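Local coordinates for protein 2-aminomuconate 6-semialdehyde dehydrogenase (Burkholderia cenocepacia, PDB 4U3W) that probably oxidises the semialdehyde group of 2-aminomuconate 6-semialdehyde to the carboxylate, as a tetrameric member of the aldehyde dehydrogenase family, at residues 205-208 against 209-212; 346-350 against 351-355. All coordinates share one frame; numbering follows the deposited sequence.

Contact 1. Residues 205-208 against 209-212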
loop_
_atom_site.group_PDB
_atom_site.type_symbol
_atom_site.label_atom_id
_atom_site.label_comp_id
_atom_site.label_asym_id
_atom_site.label_seq_id
_atom_site.Cartn_x
_atom_site.Cartn_y
_atom_site.Cartn_z
ATOM N N ALA A 205 -4.141 -22.357 -28.186
ATOM C CA ALA A 205 -4.306 -20.912 -28.466
ATOM C C ALA A 205 -5.383 -20.647 -29.548
ATOM O O ALA A 205 -6.130 -19.667 -29.477
ATOM C CB ALA A 205 -2.945 -20.297 -28.894
ATOM N N THR A 206 -5.478 -21.533 -30.542
ATOM C CA THR A 206 -6.505 -21.380 -31.556
ATOM C C THR A 206 -7.906 -21.582 -30.932
ATOM O O THR A 206 -8.846 -20.833 -31.261
ATOM C CB THR A 206 -6.305 -22.356 -32.757
ATOM O OG1 THR A 206 -4.962 -22.223 -33.266
ATOM C CG2 THR A 206 -7.301 -21.995 -33.931
ATOM N N LEU A 207 -8.042 -22.551 -30.017
ATOM C CA LEU A 207 -9.325 -22.736 -29.328
ATOM C C LEU A 207 -9.638 -21.520 -28.513
ATOM O O LEU A 207 -10.823 -21.094 -28.392
ATOM C CB LEU A 207 -9.270 -23.996 -28.418
ATOM C CG LEU A 207 -9.232 -25.319 -29.185
ATOM C CD1 LEU A 207 -9.273 -26.482 -28.197
ATOM C CD2 LEU A 207 -10.440 -25.360 -30.088
ATOM N N LEU A 208 -8.593 -20.926 -27.929
ATOM C CA LEU A 208 -8.831 -19.680 -27.151
ATOM C C LEU A 208 -9.401 -18.555 -28.068
ATOM O O LEU A 208 -10.344 -17.815 -27.694
ATOM C CB LEU A 208 -7.556 -19.216 -26.441
ATOM C CG LEU A 208 -7.699 -17.941 -25.574
ATOM C CD1 LEU A 208 -8.714 -18.199 -24.444
ATOM C CD2 LEU A 208 -6.361 -17.504 -24.933
ATOM N N ALA A 209 -8.850 -18.430 -29.271
ATOM C CA ALA A 209 -9.417 -17.493 -30.239
ATOM C C ALA A 209 -10.899 -17.783 -30.524
ATOM O O ALA A 209 -11.670 -16.850 -30.632
ATOM C CB ALA A 209 -8.588 -17.543 -31.606
ATOM N N GLU A 210 -11.277 -19.065 -30.674
ATOM C CA GLU A 210 -12.692 -19.415 -30.886
ATOM C C GLU A 210 -13.563 -18.959 -29.724
ATOM O O GLU A 210 -14.710 -18.481 -29.910
ATOM C CB GLU A 210 -12.853 -20.942 -31.061
ATOM C CG GLU A 210 -12.153 -21.446 -32.306
ATOM C CD GLU A 210 -12.337 -22.934 -32.549
ATOM O OE1 GLU A 210 -13.241 -23.544 -31.937
ATOM O OE2 GLU A 210 -11.587 -23.495 -33.389
ATOM N N VAL A 211 -13.033 -19.092 -28.516
ATOM C CA VAL A 211 -13.778 -18.624 -27.331
ATOM C C VAL A 211 -13.934 -17.095 -27.370
ATOM O O VAL A 211 -15.052 -16.577 -27.129
ATOM C CB VAL A 211 -13.107 -19.098 -25.993
ATOM C CG1 VAL A 211 -13.776 -18.370 -24.791
ATOM C CG2 VAL A 211 -13.287 -20.608 -25.856
ATOM N N MET A 212 -12.841 -16.374 -27.655
ATOM C CA MET A 212 -12.882 -14.912 -27.839
ATOM C C MET A 212 -13.990 -14.505 -28.818
ATOM O O MET A 212 -14.741 -13.548 -28.586
ATOM C CB MET A 212 -11.530 -14.341 -28.392
ATOM C CG MET A 212 -10.294 -14.628 -27.500
ATOM S SD MET A 212 -10.509 -13.839 -25.856
ATOM C CE MET A 212 -8.933 -14.213 -25.085
#
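M212 folds back along the helix onto L208, one turn earlier. Its CB lies 3.7 Å from L208 O, and CG comes closer still, 3.2 Å from the same oxygen, which also accepts the backbone N-H of M212 in a nearly straight bond (2.9 Å, 173° at the hydrogen). With chi1 at -59° CG lies beside the backbone N, and a bend at chi2, -62°, turns the chain so that CE returns to the isobutyl group of L208. There CE sits 4.0 Å from L208 CG and about as far from CD1: the methyl lies against the CG-CD1 side of the leucine, with CD2 only slightly farther. L208 packs on F179 and T180 and M212 on V183 of helix 175-188; A209 and M212 touch F222 of strand 222-224.

A second pair, L207 and E210, is spaced three residues apart rather than four. The extended glutamate brings its carboxylate past L207 CD2, which lies 3.8 Å from E210 OE1 and almost as near to CD. The charge is held by R98, which forms a salt bridge with OE1, and L207 also touches R98. T206 OG1 is tied to P202 O and H226 NE2, so the polar side chains of this turn have partners beyond it.

Successive i to i+4 backbone bonds, A209 N to A205 O through M212 N to L208 O, carry these side chains on regular alpha-helical geometry. Helix 203-214 is the connection of a beta-alpha-beta unit between parallel strands 192-196 and 222-224, consistent with the Rossmann-like nucleotide-binding domain of aldehyde dehydrogenases.

Contact 2. Residues 346-350 against 351-355; sequences GPLIS and RGHRD
S350 caps the start of helix 351-366 with its hydroxyl, which accepts the backbone N-H of H353 at 2.8 Å from S350 OG to H353 N, with 163° at the hydrogen. A chi1 of 75° sets OG between the backbone N and the carbonyl carbon of S350, turned to the first turn of the helix. The carbonyl of the same residue accepts R354 N (3.0 Å to S350 O), so S350 meets the helix through both side chain and backbone.

Next to the capping bond, the aliphatic side chains of L348 and I349 pack on the first turn. L348 CD1 reaches over the backbone of R354, 3.6 Å from its CA, and the two side chains cross at about a right angle. L348 CB approaches the edge of the H353 imidazole near the ring plane, 4.1 Å from CD2. From I349, the CG2 methyl meets H353 chiefly at CB, 3.7 Å away.

Farther out, H353 NE2 bonds to F410 O and the ring meets that of W172 at an angle of about 60°, which together would limit its rotation. The two arginines lean together, R354 CZ lying 3.9 Å above the R351 guanidinium plane, offset toward its rim. Carbonyl oxygens of D385 and G387 accept from R351 NH1, and that of F389 from R354 NH2, which probably helps keep the two like-charged groups together. Q304 OE1 accepts the N-H of I349, just before the cap.

Bonded to the third helical residue, S350 forms a serine N-cap where the loop following helix 319-331 enters helix 351-366.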
loop_
_atom_site.group_PDB
_atom_site.type_symbol
_atom_site.label_atom_id
_atom_site.label_comp_id
_atom_site.label_asym_id
_atom_site.label_seq_id
_atom_site.Cartn_x
_atom_site.Cartn_y
_atom_site.Cartn_z
ATOM N N GLY A 346 5.516 -37.923 -20.154
ATOM C CA GLY A 346 5.349 -37.880 -21.621
ATOM C C GLY A 346 6.651 -37.646 -22.389
ATOM O O GLY A 346 7.720 -37.670 -21.804
ATOM N N PRO A 347 6.553 -37.448 -23.717
ATOM C CA PRO A 347 7.713 -37.189 -24.573
ATOM C C PRO A 347 8.230 -35.721 -24.429
ATOM O O PRO A 347 7.522 -34.855 -23.883
ATOM C CB PRO A 347 7.135 -37.381 -26.007
ATOM C CG PRO A 347 5.730 -36.937 -25.907
ATOM C CD PRO A 347 5.280 -37.403 -24.462
ATOM N N LEU A 348 9.419 -35.446 -24.953
ATOM C CA LEU A 348 9.814 -34.046 -25.275
ATOM C C LEU A 348 8.980 -33.501 -26.408
ATOM O O LEU A 348 8.235 -34.236 -27.113
ATOM C CB LEU A 348 11.290 -33.956 -25.639
ATOM C CG LEU A 348 12.180 -34.522 -24.522
ATOM C CD1 LEU A 348 13.674 -34.499 -24.962
ATOM C CD2 LEU A 348 11.998 -33.851 -23.193
ATOM N N ILE A 349 9.072 -32.176 -26.584
ATOM C CA ILE A 349 8.176 -31.492 -27.477
ATOM C C ILE A 349 8.367 -31.896 -28.934
ATOM O O ILE A 349 7.415 -31.814 -29.704
ATOM C CB ILE A 349 8.333 -29.924 -27.353
ATOM C CG1 ILE A 349 7.209 -29.205 -28.073
ATOM C CG2 ILE A 349 9.745 -29.457 -27.791
ATOM C CD1 ILE A 349 5.833 -29.527 -27.442
ATOM N N SER A 350 9.577 -32.299 -29.307
ATOM C CA SER A 350 9.877 -32.475 -30.749
ATOM C C SER A 350 11.116 -33.324 -30.908
ATOM O O SER A 350 11.915 -33.417 -29.981
ATOM C CB SER A 350 10.121 -31.121 -31.462
ATOM O OG SER A 350 11.412 -30.657 -31.072
ATOM N N ARG A 351 11.305 -33.927 -32.076
ATOM C CA ARG A 351 12.511 -34.732 -32.237
ATOM C C ARG A 351 13.772 -33.873 -32.305
ATOM O O ARG A 351 14.836 -34.305 -31.876
ATOM C CB ARG A 351 12.426 -35.655 -33.471
ATOM C CG ARG A 351 11.660 -36.931 -33.090
ATOM C CD ARG A 351 11.392 -37.862 -34.251
ATOM N NE ARG A 351 12.551 -38.699 -34.555
ATOM C CZ ARG A 351 12.755 -39.936 -34.100
ATOM N NH1 ARG A 351 11.882 -40.523 -33.290
ATOM N NH2 ARG A 351 13.839 -40.615 -34.485
ATOM N N GLY A 352 13.634 -32.658 -32.823
ATOM C CA GLY A 352 14.707 -31.670 -32.770
ATOM C C GLY A 352 15.111 -31.334 -31.333
ATOM O O GLY A 352 16.306 -31.257 -30.990
ATOM N N HIS A 353 14.134 -31.117 -30.461
ATOM C CA HIS A 353 14.524 -30.851 -29.085
ATOM C C HIS A 353 15.163 -32.076 -28.459
ATOM O O HIS A 353 16.131 -31.980 -27.702
ATOM C CB HIS A 353 13.323 -30.380 -28.227
ATOM C CG HIS A 353 13.714 -29.992 -26.836
ATOM N ND1 HIS A 353 14.669 -29.029 -26.575
ATOM C CD2 HIS A 353 13.253 -30.401 -25.622
ATOM C CE1 HIS A 353 14.815 -28.898 -25.266
ATOM N NE2 HIS A 353 13.961 -29.709 -24.668
ATOM N N ARG A 354 14.611 -33.244 -28.738
ATOM C CA ARG A 354 15.239 -34.432 -28.245
ATOM C C ARG A 354 16.697 -34.570 -28.717
ATOM O O ARG A 354 17.569 -35.002 -27.958
ATOM C CB ARG A 354 14.454 -35.650 -28.670
ATOM C CG ARG A 354 15.172 -36.845 -28.232
ATOM C CD ARG A 354 14.386 -38.049 -28.384
ATOM N NE ARG A 354 14.570 -38.624 -29.696
ATOM C CZ ARG A 354 14.064 -39.807 -29.998
ATOM N NH1 ARG A 354 14.258 -40.281 -31.222
ATOM N NH2 ARG A 354 13.360 -40.510 -29.046
ATOM N N ASP A 355 16.968 -34.195 -29.966
ATOM C CA ASP A 355 18.345 -34.227 -30.452
ATOM C C ASP A 355 19.259 -33.360 -29.584
ATOM O O ASP A 355 20.372 -33.765 -29.273
ATOM C CB ASP A 355 18.444 -33.722 -31.901
ATOM C CG ASP A 355 17.891 -34.710 -32.930
ATOM O OD1 ASP A 355 17.783 -35.913 -32.615
ATOM O OD2 ASP A 355 17.560 -34.262 -34.063
#

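Both contacts are local, each within one continuous run of chain; their centres are about 26 Å apart and their nearest atoms about 12 Å, so the two do not touch. Contact 1 is the more buried: it sits inside helix 203-214, where successive i to i+4 backbone bonds carry side chains that meet neighbouring helices and a strand. Contact 2 lies nearer solvent and marks where a loop becomes helix 351-366, so a hydroxyl supplies the acceptor for an early helical N-H. Their polar side chains differ too. The single carboxylate of 205-212 pairs with an arginine side chain, whereas the arginines of 351-355 bond to loop carbonyls; the histidine there, separately, bonds to another backbone oxygen.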